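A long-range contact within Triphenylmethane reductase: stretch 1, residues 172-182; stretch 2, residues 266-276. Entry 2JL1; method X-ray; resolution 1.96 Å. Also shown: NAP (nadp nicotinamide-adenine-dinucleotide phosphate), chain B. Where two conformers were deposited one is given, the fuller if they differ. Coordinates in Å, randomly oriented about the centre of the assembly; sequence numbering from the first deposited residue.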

# COMPACT_ATOMS: atom_id res chain seq x y z
N SER A 172 17.88 -14.17 9.67
CA SER A 172 18.61 -13.44 8.63
C SER A 172 19.25 -14.33 7.56
O SER A 172 19.56 -15.49 7.81
CB SER A 172 19.67 -12.52 9.24
OG SER A 172 20.75 -13.28 9.80
N VAL A 173 19.44 -13.79 6.37
CA VAL A 173 20.24 -14.49 5.36
C VAL A 173 21.12 -13.44 4.67
O VAL A 173 20.77 -12.26 4.64
CB VAL A 173 19.37 -15.23 4.32
CG1 VAL A 173 18.65 -16.45 4.94
CG2 VAL A 173 18.35 -14.29 3.72
N THR A 174 22.24 -13.88 4.12
CA THR A 174 23.22 -12.96 3.50
C THR A 174 22.63 -12.30 2.24
O THR A 174 21.77 -12.87 1.55
CB THR A 174 24.52 -13.66 3.15
OG1 THR A 174 24.26 -14.68 2.18
CG2 THR A 174 25.21 -14.32 4.41
N ARG A 175 23.08 -11.08 1.94
CA ARG A 175 22.74 -10.40 0.68
C ARG A 175 23.06 -11.28 -0.50
O ARG A 175 22.32 -11.31 -1.48
CB ARG A 175 23.56 -9.14 0.50
CG ARG A 175 23.02 -7.95 1.17
CD ARG A 175 23.75 -6.73 0.65
NE ARG A 175 23.54 -5.66 1.61
CZ ARG A 175 24.39 -5.36 2.58
NH1 ARG A 175 25.54 -6.01 2.68
NH2 ARG A 175 24.10 -4.38 3.43
N ASN A 176 24.19 -11.99 -0.40
CA ASN A 176 24.62 -12.87 -1.48
C ASN A 176 23.57 -13.92 -1.82
O ASN A 176 23.23 -14.08 -2.98
CB ASN A 176 25.96 -13.53 -1.16
CG ASN A 176 26.41 -14.41 -2.28
OD1 ASN A 176 26.58 -15.62 -2.10
ND2 ASN A 176 26.56 -13.84 -3.46
N GLU A 177 23.04 -14.60 -0.81
CA GLU A 177 22.01 -15.62 -1.05
C GLU A 177 20.69 -15.04 -1.49
O GLU A 177 20.00 -15.64 -2.31
CB GLU A 177 21.81 -16.51 0.18
CG GLU A 177 23.03 -17.33 0.54
CD GLU A 177 22.83 -18.18 1.77
OE1 GLU A 177 22.51 -17.65 2.86
OE2 GLU A 177 23.07 -19.39 1.62
N LEU A 178 20.32 -13.87 -0.97
CA LEU A 178 19.11 -13.19 -1.43
C LEU A 178 19.25 -12.75 -2.88
O LEU A 178 18.30 -12.81 -3.66
CB LEU A 178 18.80 -11.98 -0.57
CG LEU A 178 18.44 -12.38 0.86
CD1 LEU A 178 18.48 -11.14 1.79
CD2 LEU A 178 17.08 -13.12 0.87
N ALA A 179 20.46 -12.35 -3.25
CA ALA A 179 20.74 -11.93 -4.63
C ALA A 179 20.68 -13.11 -5.58
O ALA A 179 20.22 -12.98 -6.72
CB ALA A 179 22.11 -11.27 -4.72
N LEU A 180 21.19 -14.24 -5.12
CA LEU A 180 21.13 -15.50 -5.86
C LEU A 180 19.68 -15.92 -6.10
O LEU A 180 19.32 -16.32 -7.21
CB LEU A 180 21.92 -16.61 -5.12
CG LEU A 180 21.83 -18.03 -5.68
CD1 LEU A 180 22.19 -18.07 -7.20
CD2 LEU A 180 22.73 -18.98 -4.89
N ALA A 181 18.85 -15.78 -5.07
CA ALA A 181 17.41 -16.06 -5.19
C ALA A 181 16.71 -15.17 -6.19
O ALA A 181 15.87 -15.64 -6.98
CB ALA A 181 16.74 -15.92 -3.80
N ALA A 182 17.01 -13.87 -6.16
CA ALA A 182 16.48 -12.94 -7.13
C ALA A 182 16.90 -13.33 -8.57
O ALA A 182 16.06 -13.40 -9.49
CB ALA A 182 16.91 -11.53 -6.78
N ASP A 266 11.14 -21.54 1.82
CA ASP A 266 11.09 -20.96 0.46
C ASP A 266 12.48 -20.72 -0.10
O ASP A 266 12.74 -21.07 -1.25
CB ASP A 266 10.31 -19.65 0.39
CG ASP A 266 8.84 -19.82 0.65
OD1 ASP A 266 8.34 -20.96 0.70
OD2 ASP A 266 8.16 -18.79 0.81
N LEU A 267 13.36 -20.10 0.70
CA LEU A 267 14.69 -19.76 0.20
C LEU A 267 15.50 -21.01 -0.11
O LEU A 267 16.04 -21.17 -1.21
CB LEU A 267 15.46 -18.83 1.13
CG LEU A 267 16.91 -18.49 0.72
CD1 LEU A 267 17.00 -17.70 -0.63
CD2 LEU A 267 17.55 -17.68 1.80
N GLN A 268 15.58 -21.91 0.87
CA GLN A 268 16.29 -23.16 0.67
C GLN A 268 15.78 -23.96 -0.54
O GLN A 268 16.57 -24.57 -1.27
CB GLN A 268 16.23 -23.98 1.95
CG GLN A 268 17.03 -25.26 1.90
CD GLN A 268 16.39 -26.30 2.75
OE1 GLN A 268 15.42 -26.94 2.34
NE2 GLN A 268 16.90 -26.48 3.96
N LYS A 269 14.46 -23.97 -0.75
CA LYS A 269 13.89 -24.64 -1.93
C LYS A 269 14.30 -24.00 -3.25
O LYS A 269 14.54 -24.69 -4.23
CB LYS A 269 12.36 -24.72 -1.80
CG LYS A 269 11.95 -25.73 -0.75
CD LYS A 269 10.45 -25.82 -0.55
CE LYS A 269 10.15 -27.15 0.14
NZ LYS A 269 9.00 -27.03 1.06
N LEU A 270 14.42 -22.68 -3.26
CA LEU A 270 14.81 -21.93 -4.45
C LEU A 270 16.29 -22.05 -4.82
O LEU A 270 16.64 -22.17 -6.02
CB LEU A 270 14.47 -20.45 -4.22
CG LEU A 270 13.72 -19.57 -5.23
CD1 LEU A 270 14.08 -19.83 -6.67
CD2 LEU A 270 12.23 -19.72 -5.03
N ILE A 271 17.17 -21.98 -3.82
CA ILE A 271 18.62 -21.89 -4.08
C ILE A 271 19.47 -23.08 -3.57
O ILE A 271 20.68 -23.10 -3.82
CB ILE A 271 19.23 -20.54 -3.57
CG1 ILE A 271 19.27 -20.49 -2.04
CG2 ILE A 271 18.47 -19.34 -4.18
CD1 ILE A 271 20.18 -19.41 -1.49
N GLY A 272 18.85 -24.06 -2.92
CA GLY A 272 19.57 -25.18 -2.28
C GLY A 272 20.11 -24.81 -0.91
O GLY A 272 19.59 -23.90 -0.27
N SER A 273 21.15 -25.51 -0.45
CA SER A 273 21.72 -25.34 0.89
C SER A 273 22.10 -23.90 1.20
O SER A 273 22.63 -23.21 0.33
CB SER A 273 22.97 -26.20 1.08
OG SER A 273 22.65 -27.58 1.08
N LEU A 274 21.82 -23.47 2.43
CA LEU A 274 22.14 -22.14 2.90
C LEU A 274 23.52 -22.13 3.54
O LEU A 274 23.99 -23.14 4.05
CB LEU A 274 21.12 -21.67 3.95
CG LEU A 274 19.62 -21.70 3.56
CD1 LEU A 274 18.73 -21.27 4.72
CD2 LEU A 274 19.36 -20.86 2.29
N THR A 275 24.16 -20.96 3.52
CA THR A 275 25.50 -20.78 4.04
C THR A 275 25.43 -20.76 5.56
O THR A 275 24.70 -19.95 6.12
CB THR A 275 26.07 -19.45 3.55
OG1 THR A 275 26.04 -19.46 2.11
CG2 THR A 275 27.50 -19.23 4.03
N PRO A 276 26.18 -21.66 6.22
CA PRO A 276 26.24 -21.70 7.67
C PRO A 276 26.72 -20.37 8.23
O PRO A 276 27.62 -19.74 7.65
CB PRO A 276 27.29 -22.78 7.93
CG PRO A 276 27.27 -23.64 6.73
CD PRO A 276 27.05 -22.69 5.61
PA NAP B . 22.35 -0.10 -0.70
O1A NAP B . 22.32 0.98 0.32
O2A NAP B . 23.68 -0.68 -0.97
O5B NAP B . 21.70 0.38 -2.08
C5B NAP B . 20.57 1.22 -2.17
C4B NAP B . 20.46 1.52 -3.66
O4B NAP B . 19.35 2.38 -3.91
C3B NAP B . 21.73 2.24 -4.11
O3B NAP B . 22.19 1.67 -5.31
C2B NAP B . 21.27 3.65 -4.39
O2B NAP B . 21.93 4.18 -5.49
C1B NAP B . 19.82 3.43 -4.75
N9A NAP B . 19.08 4.69 -4.62
C8A NAP B . 19.03 5.54 -3.55
N7A NAP B . 18.23 6.58 -3.88
C5A NAP B . 17.81 6.42 -5.16
C6A NAP B . 17.00 7.19 -5.99
N6A NAP B . 16.48 8.33 -5.57
N1A NAP B . 16.74 6.74 -7.27
C2A NAP B . 17.29 5.56 -7.72
N3A NAP B . 18.09 4.80 -6.89
C4A NAP B . 18.34 5.23 -5.63
O3 NAP B . 21.33 -1.26 -0.18
PN NAP B . 21.45 -2.86 -0.24
O1N NAP B . 21.82 -3.21 -1.62
O2N NAP B . 22.29 -3.32 0.90
O5D NAP B . 19.89 -3.32 -0.03
C5D NAP B . 18.92 -3.04 -1.04
C4D NAP B . 17.59 -2.50 -0.50
O4D NAP B . 17.10 -3.38 0.49
C3D NAP B . 17.73 -1.14 0.18
O3D NAP B . 17.51 -0.04 -0.67
C2D NAP B . 16.71 -1.17 1.31
O2D NAP B . 15.43 -0.70 0.95
C1D NAP B . 16.58 -2.65 1.60
N1N NAP B . 17.29 -2.93 2.86
C2N NAP B . 17.07 -4.15 3.43
C3N NAP B . 17.66 -4.46 4.62
C7N NAP B . 17.41 -5.76 5.25
O7N NAP B . 18.17 -6.05 6.42
N7N NAP B . 16.48 -6.55 4.70
C4N NAP B . 18.56 -3.56 5.22
C5N NAP B . 18.85 -2.38 4.59
C6N NAP B . 18.15 -2.04 3.42
P2B NAP B . 23.25 5.10 -5.34
O1X NAP B . 24.45 4.19 -5.55
O2X NAP B . 23.35 5.74 -3.97
O3X NAP B . 23.13 6.15 -6.42
O HOH W 1 26.48 -16.53 1.25

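The first stretch enters through an extended segment, Ser 172 to Thr 174, and turns into a helix that begins at Arg 175 and continues beyond Ala 182. The second opens with a short helix, residues 266–271, and leaves it at Gly 272, whose positive phi (82°) is a conformation that favours glycine; the chain then runs extended through Ser 273, Leu 274 and Thr 275 to Pro 276, which occupies the N-cap position of the next helix. The two helix axes cross at 63° and approach to 9.7 Å. The backbones come nearest at Ala 181 and Ile 271, with their CA atoms 6.1 Å apart, and at Glu 177 and Leu 274 the CA–CA distance is 7.6 Å. The first helix therefore packs, over one turn, against both the end of the second helix and the extended segment that follows it.

Close approach at Ala 181 is compatible with its small side chain. Ala 181 CA lies 3.6 Å from Ile 271 CG2; Ala 181 CB is 3.6 Å from Leu 267 CD1 and 3.9 Å from Ile 271 CG2, so the methyl group touches two residues one helical turn apart. Ile 271 also reaches along the first helix: its CG2 is 3.9 Å from Leu 180 CG, while its CD1 packs 3.7 Å from Glu 177 CB. Leu 267, pointing toward the first stretch, extends the apolar surface to the segment before the helix, where its CD2 meets Val 173 CG1 at 3.5 Å.

Glu 177 joins this apolar packing to the polar part of the contact. Its aliphatic portion lies against Ile 271, and its carboxylate reaches the extended segment, where OE2 accepts a hydrogen bond from the backbone amide Thr 275 N at 2.7 Å, with an N–H···O angle of 147°. The same oxygen lies 3.2 Å from Leu 274 CA and 3.0 Å from Thr 275 OG1. The carboxylate is thus bonded to the main chain of the segment that follows the helix; its other oxygen, OE1, is hydrogen-bonded elsewhere in the structure.

Glu 177 is also tied to its own helix start: its backbone N donates to Thr 174 OG1 at 3.2 Å, a capping bond that satisfies an amide of the first turn. A water bridges the stretches here, lying 3.0 Å from Thr 174 OG1 and 3.1 Å from Thr 275 OG1. Arg 175 takes no part in the contact; its NE instead donates to O2N of the bound NADP at 2.7 Å.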